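Local coordinates for protein beta-fructofuranosidase, insoluble isoenzyme CWINV1 (Arabidopsis thaliana, PDB 2OXB) that hydrolyses terminal non-reducing beta-D-fructofuranoside residues, using sucrose and 1-kestose and, less readily, neokestose and levan, in the plant cell wall, at residues A[6-11]-A[478-483]; A[14-19]-A[307-312]; A[294-299]-A[496-501]. The protein carries 1 engineered substitution. All coordinates share one frame; numbering follows the deposited sequence.

Contact 1. Residues A[6-11]-A[478-483]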
loop_
_atom_site.group_PDB
_atom_site.type_symbol
_atom_site.label_atom_id
_atom_site.label_comp_id
_atom_site.label_asym_id
_atom_site.label_seq_id
_atom_site.Cartn_x
_atom_site.Cartn_y
_atom_site.Cartn_z
ATOM N N THR A 6 -4.230 11.967 -11.670
ATOM C CA THR A 6 -4.370 12.493 -10.314
ATOM C C THR A 6 -3.724 13.866 -10.183
ATOM O O THR A 6 -2.741 14.175 -10.864
ATOM C CB THR A 6 -3.727 11.571 -9.269
ATOM O OG1 THR A 6 -2.307 11.576 -9.435
ATOM C CG2 THR A 6 -4.240 10.153 -9.430
ATOM N N GLY A 7 -4.276 14.680 -9.290
ATOM C CA GLY A 7 -3.737 16.006 -9.057
ATOM C C GLY A 7 -2.796 16.119 -7.861
ATOM O O GLY A 7 -1.854 16.907 -7.897
ATOM N N PHE A 8 -3.028 15.348 -6.803
ATOM C CA PHE A 8 -2.172 15.433 -5.631
ATOM C C PHE A 8 -1.500 14.131 -5.211
ATOM O O PHE A 8 -0.927 14.036 -4.127
ATOM C CB PHE A 8 -2.945 16.013 -4.442
ATOM C CG PHE A 8 -4.110 15.186 -4.002
ATOM C CD1 PHE A 8 -3.924 14.055 -3.224
ATOM C CD2 PHE A 8 -5.403 15.549 -4.356
ATOM C CE1 PHE A 8 -5.018 13.295 -2.800
ATOM C CE2 PHE A 8 -6.496 14.801 -3.939
ATOM C CZ PHE A 8 -6.302 13.670 -3.159
ATOM N N HIS A 9 -1.546 13.119 -6.052
ATOM C CA HIS A 9 -0.889 11.875 -5.680
ATOM C C HIS A 9 0.522 11.888 -6.248
ATOM O O HIS A 9 1.361 12.690 -5.830
ATOM C CB HIS A 9 -1.691 10.690 -6.217
ATOM C CG HIS A 9 -2.959 10.445 -5.468
ATOM N ND1 HIS A 9 -2.974 10.037 -4.152
ATOM C CD2 HIS A 9 -4.252 10.588 -5.834
ATOM C CE1 HIS A 9 -4.225 9.939 -3.740
ATOM N NE2 HIS A 9 -5.021 10.269 -4.742
ATOM N N PHE A 10 0.780 10.987 -7.189
ATOM C CA PHE A 10 2.064 10.912 -7.858
ATOM C C PHE A 10 2.036 9.897 -8.978
ATOM O O PHE A 10 1.456 8.818 -8.857
ATOM C CB PHE A 10 3.215 10.568 -6.911
ATOM C CG PHE A 10 4.524 10.365 -7.631
ATOM C CD1 PHE A 10 5.119 11.418 -8.327
ATOM C CD2 PHE A 10 5.115 9.103 -7.699
ATOM C CE1 PHE A 10 6.282 11.212 -9.081
ATOM C CE2 PHE A 10 6.281 8.884 -8.452
ATOM C CZ PHE A 10 6.861 9.939 -9.144
ATOM N N GLN A 11 2.685 10.265 -10.071
ATOM C CA GLN A 11 2.738 9.427 -11.235
ATOM C C GLN A 11 3.642 10.079 -12.257
ATOM O O GLN A 11 3.967 11.264 -12.153
ATOM C CB GLN A 11 1.336 9.286 -11.817
ATOM C CG GLN A 11 0.683 10.618 -12.141
ATOM C CD GLN A 11 -0.759 10.456 -12.529
ATOM O OE1 GLN A 11 -1.070 9.897 -13.583
ATOM N NE2 GLN A 11 -1.659 10.914 -11.665
ATOM N N LEU A 478 -9.864 9.747 0.513
ATOM C CA LEU A 478 -9.035 10.631 -0.282
ATOM C C LEU A 478 -9.718 10.579 -1.632
ATOM O O LEU A 478 -10.035 9.488 -2.118
ATOM C CB LEU A 478 -7.634 10.067 -0.444
ATOM C CG LEU A 478 -6.594 10.205 0.661
ATOM C CD1 LEU A 478 -6.329 11.680 0.923
ATOM C CD2 LEU A 478 -7.074 9.493 1.905
ATOM N N ILE A 479 -9.958 11.735 -2.244
ATOM C CA ILE A 479 -10.618 11.757 -3.549
ATOM C C ILE A 479 -9.744 12.378 -4.641
ATOM O O ILE A 479 -9.418 13.559 -4.588
ATOM C CB ILE A 479 -11.947 12.544 -3.489
ATOM C CG1 ILE A 479 -12.722 12.175 -2.219
ATOM C CG2 ILE A 479 -12.784 12.238 -4.725
ATOM C CD1 ILE A 479 -12.968 10.688 -2.039
ATOM N N ASP A 480 -9.373 11.596 -5.645
ATOM C CA ASP A 480 -8.548 12.164 -6.702
ATOM C C ASP A 480 -8.814 11.640 -8.122
ATOM O O ASP A 480 -7.918 11.112 -8.788
ATOM C CB ASP A 480 -7.071 11.996 -6.355
ATOM C CG ASP A 480 -6.204 13.043 -7.022
ATOM O OD1 ASP A 480 -6.605 13.522 -8.104
ATOM O OD2 ASP A 480 -5.126 13.382 -6.481
ATOM N N HIS A 481 -10.051 11.796 -8.578
ATOM C CA HIS A 481 -10.436 11.373 -9.920
ATOM C C HIS A 481 -10.370 9.856 -10.043
ATOM O O HIS A 481 -11.110 9.141 -9.364
ATOM C CB HIS A 481 -9.514 12.047 -10.952
ATOM C CG HIS A 481 -9.361 13.525 -10.744
ATOM N ND1 HIS A 481 -10.343 14.433 -11.082
ATOM C CD2 HIS A 481 -8.364 14.249 -10.180
ATOM C CE1 HIS A 481 -9.957 15.648 -10.734
ATOM N NE2 HIS A 481 -8.761 15.565 -10.184
ATOM N N SER A 482 -9.479 9.381 -10.907
ATOM C CA SER A 482 -9.285 7.955 -11.148
ATOM C C SER A 482 -8.991 7.118 -9.896
ATOM O O SER A 482 -9.368 5.951 -9.829
ATOM C CB SER A 482 -8.139 7.758 -12.144
ATOM O OG SER A 482 -6.899 8.190 -11.588
ATOM N N VAL A 483 -8.308 7.693 -8.913
ATOM C CA VAL A 483 -7.983 6.946 -7.708
ATOM C C VAL A 483 -8.690 7.414 -6.446
ATOM O O VAL A 483 -8.774 8.610 -6.158
ATOM C CB VAL A 483 -6.475 6.955 -7.430
ATOM C CG1 VAL A 483 -5.973 8.380 -7.358
ATOM C CG2 VAL A 483 -6.194 6.234 -6.127
#
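Asp480 uses a single carboxylate oxygen on Phe8 twice over: OD2 accepts the Phe8 backbone N-H and also lies 3.0 Å above the plane of the Phe8 ring, over its centre. The bond from Phe8 N to Asp480 OD2 is 2.9 Å long, nearly straight, and uses the syn lone pair. Asp480 OD1 takes the preceding amide, Gly7 N, at 2.9 Å, also from the syn side, so two successive N-H groups grip both oxygens. With Phe8 CG between its backbone N and carbonyl carbon (chi1 62°), the ring folds back over the carboxylate and brings the edge atom CE2 to 3.2 Å from Ile479 O. The His9 ring approaches Asp480 tip to tip, its plane turned 34° from the carboxylate. Asp480 ends strand 473-480 of the C-terminal beta-sandwich and begins a type II' turn to Val483; this end of the sandwich meets the segment that leads into the beta-propeller. An alanine in place of Asp480 would probably leave the Gly7 and Phe8 amides without their acceptor and open a gap over that face of the Phe8 ring. The paired backbone donors are likely to favour a charged carboxylate in this buried setting, offsetting the cost of an oxygen against an aromatic face.

Contact 2. Residues A[14-19]-A[307-312]. With FRU (beta-D-fructofuranose), chain B.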
loop_
_atom_site.group_PDB
_atom_site.type_symbol
_atom_site.label_atom_id
_atom_site.label_comp_id
_atom_site.label_asym_id
_atom_site.label_seq_id
_atom_site.Cartn_x
_atom_site.Cartn_y
_atom_site.Cartn_z
ATOM N N LYS A 14 4.037 10.763 -18.094
ATOM C CA LYS A 14 3.773 9.977 -19.290
ATOM C C LYS A 14 4.311 8.555 -19.145
ATOM O O LYS A 14 5.331 8.345 -18.492
ATOM C CB LYS A 14 4.444 10.650 -20.498
ATOM C CG LYS A 14 4.249 9.909 -21.820
ATOM C CD LYS A 14 5.125 10.462 -22.954
ATOM C CE LYS A 14 6.625 10.303 -22.660
ATOM N NZ LYS A 14 7.500 10.612 -23.837
ATOM N N ASN A 15 3.610 7.593 -19.749
ATOM C CA ASN A 15 4.004 6.178 -19.762
ATOM C C ASN A 15 3.872 5.330 -18.490
ATOM O O ASN A 15 3.619 5.852 -17.391
ATOM C CB ASN A 15 5.430 6.048 -20.292
ATOM C CG ASN A 15 5.556 6.525 -21.717
ATOM O OD1 ASN A 15 4.752 6.159 -22.573
ATOM N ND2 ASN A 15 6.573 7.335 -21.988
ATOM N N TRP A 16 4.075 4.016 -18.677
ATOM C CA TRP A 16 3.983 2.979 -17.632
ATOM C C TRP A 16 4.844 3.192 -16.396
ATOM O O TRP A 16 5.936 3.753 -16.462
ATOM C CB TRP A 16 4.277 1.568 -18.231
ATOM C CG TRP A 16 4.317 0.379 -17.211
ATOM C CD1 TRP A 16 5.354 0.052 -16.373
ATOM C CD2 TRP A 16 3.237 -0.522 -16.865
ATOM N NE1 TRP A 16 4.985 -0.974 -15.528
ATOM C CE2 TRP A 16 3.696 -1.343 -15.809
ATOM C CE3 TRP A 16 1.932 -0.709 -17.343
ATOM C CZ2 TRP A 16 2.893 -2.321 -15.214
ATOM C CZ3 TRP A 16 1.134 -1.683 -16.754
ATOM C CH2 TRP A 16 1.620 -2.478 -15.700
ATOM N N MET A 17 4.314 2.727 -15.266
ATOM C CA MET A 17 4.972 2.806 -13.961
ATOM C C MET A 17 4.677 1.538 -13.157
ATOM O O MET A 17 3.574 0.993 -13.232
ATOM C CB MET A 17 4.493 4.027 -13.163
ATOM C CG MET A 17 5.009 3.989 -11.723
ATOM S SD MET A 17 5.011 5.553 -10.879
ATOM C CE MET A 17 3.402 5.532 -10.084
ATOM N N ASN A 18 5.646 1.079 -12.372
ATOM C CA ASN A 18 5.441 -0.144 -11.598
ATOM C C ASN A 18 5.845 -0.021 -10.124
ATOM O O ASN A 18 5.436 0.914 -9.428
ATOM C CB ASN A 18 6.207 -1.294 -12.274
ATOM C CG ASN A 18 5.767 -2.667 -11.794
ATOM O OD1 ASN A 18 6.195 -3.684 -12.336
ATOM N ND2 ASN A 18 4.919 -2.704 -10.777
ATOM N N ASP A 19 6.641 -0.983 -9.666
ATOM C CA ASP A 19 7.122 -1.048 -8.293
ATOM C C ASP A 19 7.810 0.225 -7.782
ATOM O O ASP A 19 8.398 0.995 -8.548
ATOM C CB ASP A 19 8.118 -2.212 -8.139
ATOM C CG ASP A 19 7.452 -3.566 -8.101
ATOM O OD1 ASP A 19 6.463 -3.776 -8.835
ATOM O OD2 ASP A 19 7.941 -4.429 -7.341
ATOM N N GLY A 307 -1.842 7.169 -22.765
ATOM C CA GLY A 307 -0.409 7.373 -22.682
ATOM C C GLY A 307 0.224 7.068 -21.338
ATOM O O GLY A 307 1.438 7.192 -21.194
ATOM N N TRP A 308 -0.569 6.663 -20.355
ATOM C CA TRP A 308 -0.001 6.368 -19.045
ATOM C C TRP A 308 -0.649 5.196 -18.283
ATOM O O TRP A 308 -1.799 4.806 -18.525
ATOM C CB TRP A 308 -0.030 7.629 -18.171
ATOM C CG TRP A 308 -1.396 8.201 -17.965
ATOM C CD1 TRP A 308 -1.991 9.201 -18.681
ATOM C CD2 TRP A 308 -2.366 7.761 -17.016
ATOM N NE1 TRP A 308 -3.281 9.410 -18.238
ATOM C CE2 TRP A 308 -3.536 8.540 -17.213
ATOM C CE3 TRP A 308 -2.366 6.782 -16.020
ATOM C CZ2 TRP A 308 -4.691 8.371 -16.449
ATOM C CZ3 TRP A 308 -3.522 6.609 -15.254
ATOM C CH2 TRP A 308 -4.669 7.404 -15.476
ATOM N N SER A 309 0.118 4.627 -17.363
ATOM C CA SER A 309 -0.365 3.519 -16.545
ATOM C C SER A 309 0.437 3.440 -15.256
ATOM O O SER A 309 1.661 3.338 -15.278
ATOM C CB SER A 309 -0.271 2.186 -17.306
ATOM O OG SER A 309 -0.735 1.105 -16.520
ATOM N N GLY A 310 -0.259 3.528 -14.131
ATOM C CA GLY A 310 0.406 3.435 -12.845
ATOM C C GLY A 310 0.511 4.711 -12.036
ATOM O O GLY A 310 1.072 5.714 -12.475
ATOM N N ILE A 311 -0.054 4.665 -10.836
ATOM C CA ILE A 311 -0.001 5.795 -9.921
ATOM C C ILE A 311 0.633 5.263 -8.640
ATOM O O ILE A 311 0.766 4.051 -8.463
ATOM C CB ILE A 311 -1.402 6.350 -9.573
ATOM C CG1 ILE A 311 -2.142 5.376 -8.661
ATOM C CG2 ILE A 311 -2.174 6.620 -10.834
ATOM C CD1 ILE A 311 -3.456 5.872 -8.165
ATOM N N GLN A 312 1.028 6.163 -7.749
ATOM C CA GLN A 312 1.624 5.755 -6.488
ATOM C C GLN A 312 0.684 6.240 -5.398
ATOM O O GLN A 312 0.326 7.416 -5.359
ATOM C CB GLN A 312 2.996 6.403 -6.318
ATOM C CG GLN A 312 3.899 5.659 -5.368
ATOM C CD GLN A 312 4.497 4.393 -5.989
ATOM O OE1 GLN A 312 5.038 3.535 -5.283
ATOM N NE2 GLN A 312 4.419 4.284 -7.317
HETATM C C1 FRU B . 6.074 -6.765 -9.082
HETATM C C2 FRU B . 7.173 -7.277 -10.021
HETATM C C3 FRU B . 8.476 -7.564 -9.249
HETATM C C4 FRU B . 9.555 -7.259 -10.248
HETATM C C5 FRU B . 8.902 -6.147 -11.069
HETATM C C6 FRU B . 9.144 -6.260 -12.561
HETATM O O1 FRU B . 5.679 -7.759 -8.153
HETATM O O2 FRU B . 6.874 -8.434 -10.886
HETATM O O3 FRU B . 8.584 -8.910 -8.794
HETATM O O4 FRU B . 10.757 -6.806 -9.616
HETATM O O5 FRU B . 7.498 -6.213 -10.869
HETATM O O6 FRU B . 10.504 -5.955 -12.813
#
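Asn15 N donates to Gly307 O at 2.6 Å, joining strand 15-26 in the beta-propeller to the chain that emerges from helix 300-306. The strand carries the Trp-Met-Asn-Asp motif of family 32 glycosidases, and the short strand about 308-309 runs loosely parallel beside it at the margin of its sheet. Farther along, Ser309 O receives a weak hydrogen bond from Met17 N and a CA-H contact from Trp16 CA at 3.3 Å. Trp16 and Ser309 project to the same side of the sheet. There the Trp16 indole, with CG anti to the backbone N (chi1 176°), places its CE3 3.3 Å from Ser309 OG, and Trp43 meets it with its ring nearly perpendicular. Ser309 OG itself makes weak hydrogen bonds to Asp303 and Glu296. Met17 points at the 307-312 segment, bends at its last torsion and crosses Gln312 at about a right angle, its SD 3.8 Å from Gln312 NE2. Gly310 passes so near Met17 O that a CB there would clash with it. Beyond the pairing, the strand delivers its substrate-binding residues to the sugar: the side chain of the active-site Asp19, whose OD2 is hydrogen-bonded to Ser79, lies against the fructose, and Asn18 OD1 sits 3.2 Å from FRU O5.

Contact 3. Residues A[294-299]-A[496-501]. With NAG (2-acetamido-2-deoxy-beta-D-glucopyranose), chain C.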
loop_
_atom_site.group_PDB
_atom_site.type_symbol
_atom_site.label_atom_id
_atom_site.label_comp_id
_atom_site.label_asym_id
_atom_site.label_seq_id
_atom_site.Cartn_x
_atom_site.Cartn_y
_atom_site.Cartn_z
ATOM N N THR A 294 -0.367 -0.006 -6.693
ATOM C CA THR A 294 -1.752 0.112 -7.194
ATOM C C THR A 294 -1.891 0.136 -8.719
ATOM O O THR A 294 -1.694 1.162 -9.378
ATOM C CB THR A 294 -2.476 1.380 -6.651
ATOM O OG1 THR A 294 -2.798 1.193 -5.270
ATOM C CG2 THR A 294 -3.775 1.635 -7.416
ATOM N N ASN A 295 -2.271 -1.023 -9.238
ATOM C CA ASN A 295 -2.502 -1.280 -10.644
ATOM C C ASN A 295 -3.321 -0.186 -11.281
ATOM O O ASN A 295 -3.661 0.819 -10.671
ATOM C CB ASN A 295 -3.312 -2.567 -10.787
ATOM C CG ASN A 295 -2.617 -3.621 -11.594
ATOM O OD1 ASN A 295 -1.802 -3.320 -12.466
ATOM N ND2 ASN A 295 -2.967 -4.875 -11.319
ATOM N N GLU A 296 -3.683 -0.454 -12.523
ATOM C CA GLU A 296 -4.502 0.428 -13.322
ATOM C C GLU A 296 -5.753 -0.398 -13.649
ATOM O O GLU A 296 -5.653 -1.362 -14.404
ATOM C CB GLU A 296 -3.764 0.750 -14.608
ATOM C CG GLU A 296 -4.310 1.933 -15.351
ATOM C CD GLU A 296 -3.803 3.236 -14.778
ATOM O OE1 GLU A 296 -2.569 3.372 -14.700
ATOM O OE2 GLU A 296 -4.631 4.104 -14.416
ATOM N N SER A 297 -6.911 -0.038 -13.089
ATOM C CA SER A 297 -8.158 -0.782 -13.328
ATOM C C SER A 297 -8.771 -0.599 -14.720
ATOM O O SER A 297 -9.839 -1.139 -15.006
ATOM C CB SER A 297 -9.219 -0.416 -12.276
ATOM O OG SER A 297 -8.975 -1.035 -11.021
ATOM N N SER A 298 -8.106 0.165 -15.581
ATOM C CA SER A 298 -8.606 0.396 -16.935
ATOM C C SER A 298 -7.956 -0.590 -17.883
ATOM O O SER A 298 -6.826 -1.024 -17.667
ATOM C CB SER A 298 -8.271 1.808 -17.403
ATOM O OG SER A 298 -6.905 1.896 -17.757
ATOM N N SER A 299 -8.668 -0.938 -18.943
ATOM C CA SER A 299 -8.140 -1.871 -19.918
ATOM C C SER A 299 -6.859 -1.302 -20.523
ATOM O O SER A 299 -6.704 -0.094 -20.640
ATOM C CB SER A 299 -9.173 -2.114 -21.019
ATOM O OG SER A 299 -9.250 -0.994 -21.885
ATOM N N THR A 496 -8.557 0.500 -1.244
ATOM C CA THR A 496 -8.316 1.442 -2.331
ATOM C C THR A 496 -8.805 0.871 -3.668
ATOM O O THR A 496 -8.859 -0.345 -3.851
ATOM C CB THR A 496 -6.796 1.766 -2.407
ATOM O OG1 THR A 496 -6.589 3.022 -3.062
ATOM C CG2 THR A 496 -6.058 0.675 -3.166
ATOM N N SER A 497 -9.162 1.747 -4.599
ATOM C CA SER A 497 -9.648 1.304 -5.905
ATOM C C SER A 497 -9.355 2.301 -7.029
ATOM O O SER A 497 -8.777 3.361 -6.794
ATOM C CB SER A 497 -11.148 1.026 -5.823
ATOM O OG SER A 497 -11.720 1.695 -4.718
ATOM N N ARG A 498 -9.754 1.947 -8.248
ATOM C CA ARG A 498 -9.533 2.794 -9.419
ATOM C C ARG A 498 -10.832 2.908 -10.214
ATOM O O ARG A 498 -11.392 1.897 -10.649
ATOM C CB ARG A 498 -8.447 2.182 -10.300
ATOM C CG ARG A 498 -7.310 1.561 -9.507
ATOM C CD ARG A 498 -6.364 2.597 -8.944
ATOM N NE ARG A 498 -5.185 2.747 -9.791
ATOM C CZ ARG A 498 -5.156 3.433 -10.928
ATOM N NH1 ARG A 498 -6.243 4.049 -11.364
ATOM N NH2 ARG A 498 -4.038 3.485 -11.636
ATOM N N VAL A 499 -11.306 4.141 -10.389
ATOM C CA VAL A 499 -12.542 4.420 -11.114
ATOM C C VAL A 499 -12.280 5.278 -12.356
ATOM O O VAL A 499 -11.330 6.064 -12.398
ATOM C CB VAL A 499 -13.605 5.107 -10.176
ATOM C CG1 VAL A 499 -13.053 6.394 -9.581
ATOM C CG2 VAL A 499 -14.893 5.383 -10.949
ATOM N N TYR A 500 -13.122 5.106 -13.368
ATOM C CA TYR A 500 -12.981 5.822 -14.629
ATOM C C TYR A 500 -14.376 6.170 -15.153
ATOM O O TYR A 500 -14.882 5.559 -16.107
ATOM C CB TYR A 500 -12.244 4.928 -15.621
ATOM C CG TYR A 500 -10.919 4.409 -15.100
ATOM C CD1 TYR A 500 -9.762 5.183 -15.196
ATOM C CD2 TYR A 500 -10.816 3.133 -14.519
ATOM C CE1 TYR A 500 -8.534 4.705 -14.740
ATOM C CE2 TYR A 500 -9.589 2.646 -14.056
ATOM C CZ TYR A 500 -8.447 3.440 -14.175
ATOM O OH TYR A 500 -7.203 2.980 -13.770
ATOM N N PRO A 501 -15.023 7.155 -14.518
ATOM C CA PRO A 501 -16.365 7.619 -14.879
ATOM C C PRO A 501 -16.366 8.520 -16.105
ATOM O O PRO A 501 -15.413 9.274 -16.345
ATOM C CB PRO A 501 -16.813 8.358 -13.629
ATOM C CG PRO A 501 -15.533 9.023 -13.202
ATOM C CD PRO A 501 -14.499 7.917 -13.371
HETATM C C1 NAG C . -3.799 -5.601 -12.257
HETATM C C2 NAG C . -4.948 -6.310 -11.524
HETATM C C3 NAG C . -6.037 -6.820 -12.489
HETATM C C4 NAG C . -6.402 -5.814 -13.585
HETATM C C5 NAG C . -5.095 -5.351 -14.222
HETATM C C6 NAG C . -5.202 -4.415 -15.419
HETATM C C7 NAG C . -4.612 -8.682 -11.203
HETATM C C8 NAG C . -3.541 -9.309 -12.091
HETATM N N2 NAG C . -4.419 -7.436 -10.775
HETATM O O3 NAG C . -7.204 -7.175 -11.760
HETATM O O4 NAG C . -7.220 -6.454 -14.549
HETATM O O5 NAG C . -4.299 -4.691 -13.233
HETATM O O6 NAG C . -3.920 -4.191 -15.997
HETATM O O7 NAG C . -5.613 -9.334 -10.915
#
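Two bent side chains bring opposite charges together: Arg498 turns at its second and third torsions (chi3 -98°), laying its guanidinium beside the 294-299 backbone, while Glu296 starts with CG anti to its backbone N and then folds at chi2 (81°) to meet it. Glu296 OE2 and Arg498 NH2 form a salt bridge at 2.9 Å, although the place of OE2 is not entirely sure. The carboxylate and guanidinium planes stand 83° apart; the hydrogen bond within the bridge is weak, and the pairing runs through OE2 instead of being flat and two-pronged. OE2 also accepts the Tyr500 hydroxyl, with OH to Glu296 OE2 at 2.9 Å near the plane of the ring and subject to the same doubt, and Lys306 adds a second positive charge. The other oxygen, OE1, turns to Gly310 N.

Arg498 is held along its length as well. Its NE makes a weak hydrogen bond to Asn295 O at 2.6 Å, and one guanidinium face lies against the backbone of Glu296, whose CA is 3.5 Å above the plane. Ser297 CB rests against both Arg498 CB, 3.4 Å away, and Tyr500 CE2, at 3.6 Å, while its OG is hydrogen-bonded to Lys273. Over one face of Tyr500, Ser298 CB makes a CH-pi contact, 3.8 Å from the ring centroid. If OE2 is placed correctly, these contacts at edge and face would probably limit the phenol's freedom to turn.

On the far side of the loop, the Asn295 side chain leads away from Arg498 and carries an N-linked glycan, with ND2 joined to NAG C1 at 1.4 Å; Asp457 hydrogen-bonds the same sugar. This buried, charged seam joins a loop of the catalytic propeller to an edge strand of the beta-sandwich, the two-domain architecture of glycoside hydrolase family 32.

The three contacts form a continuous patch on the same side of the chain's centre, with their own centres 11 to 13 Å apart. Contacts 1 and 3 both join propeller segments to the same sandwich sheet and meet through a probable hydrogen bond from Val499 N to Ser482 O at 2.7 Å. Contact 2, within the propeller, touches contact 1 where Gln312 N probably bonds to Phe10 O at 2.9 Å, and it packs Ile311 against both Val483 and Arg498. Contact 2 holds the substrate-binding residues. The nearest approach of the His9 side chain of contact 1 to that of Met17 is about 8 Å; the Asn295 side chain of contact 3 comes within about 5 Å of that of Trp16 and about 9 Å of that of Asp19.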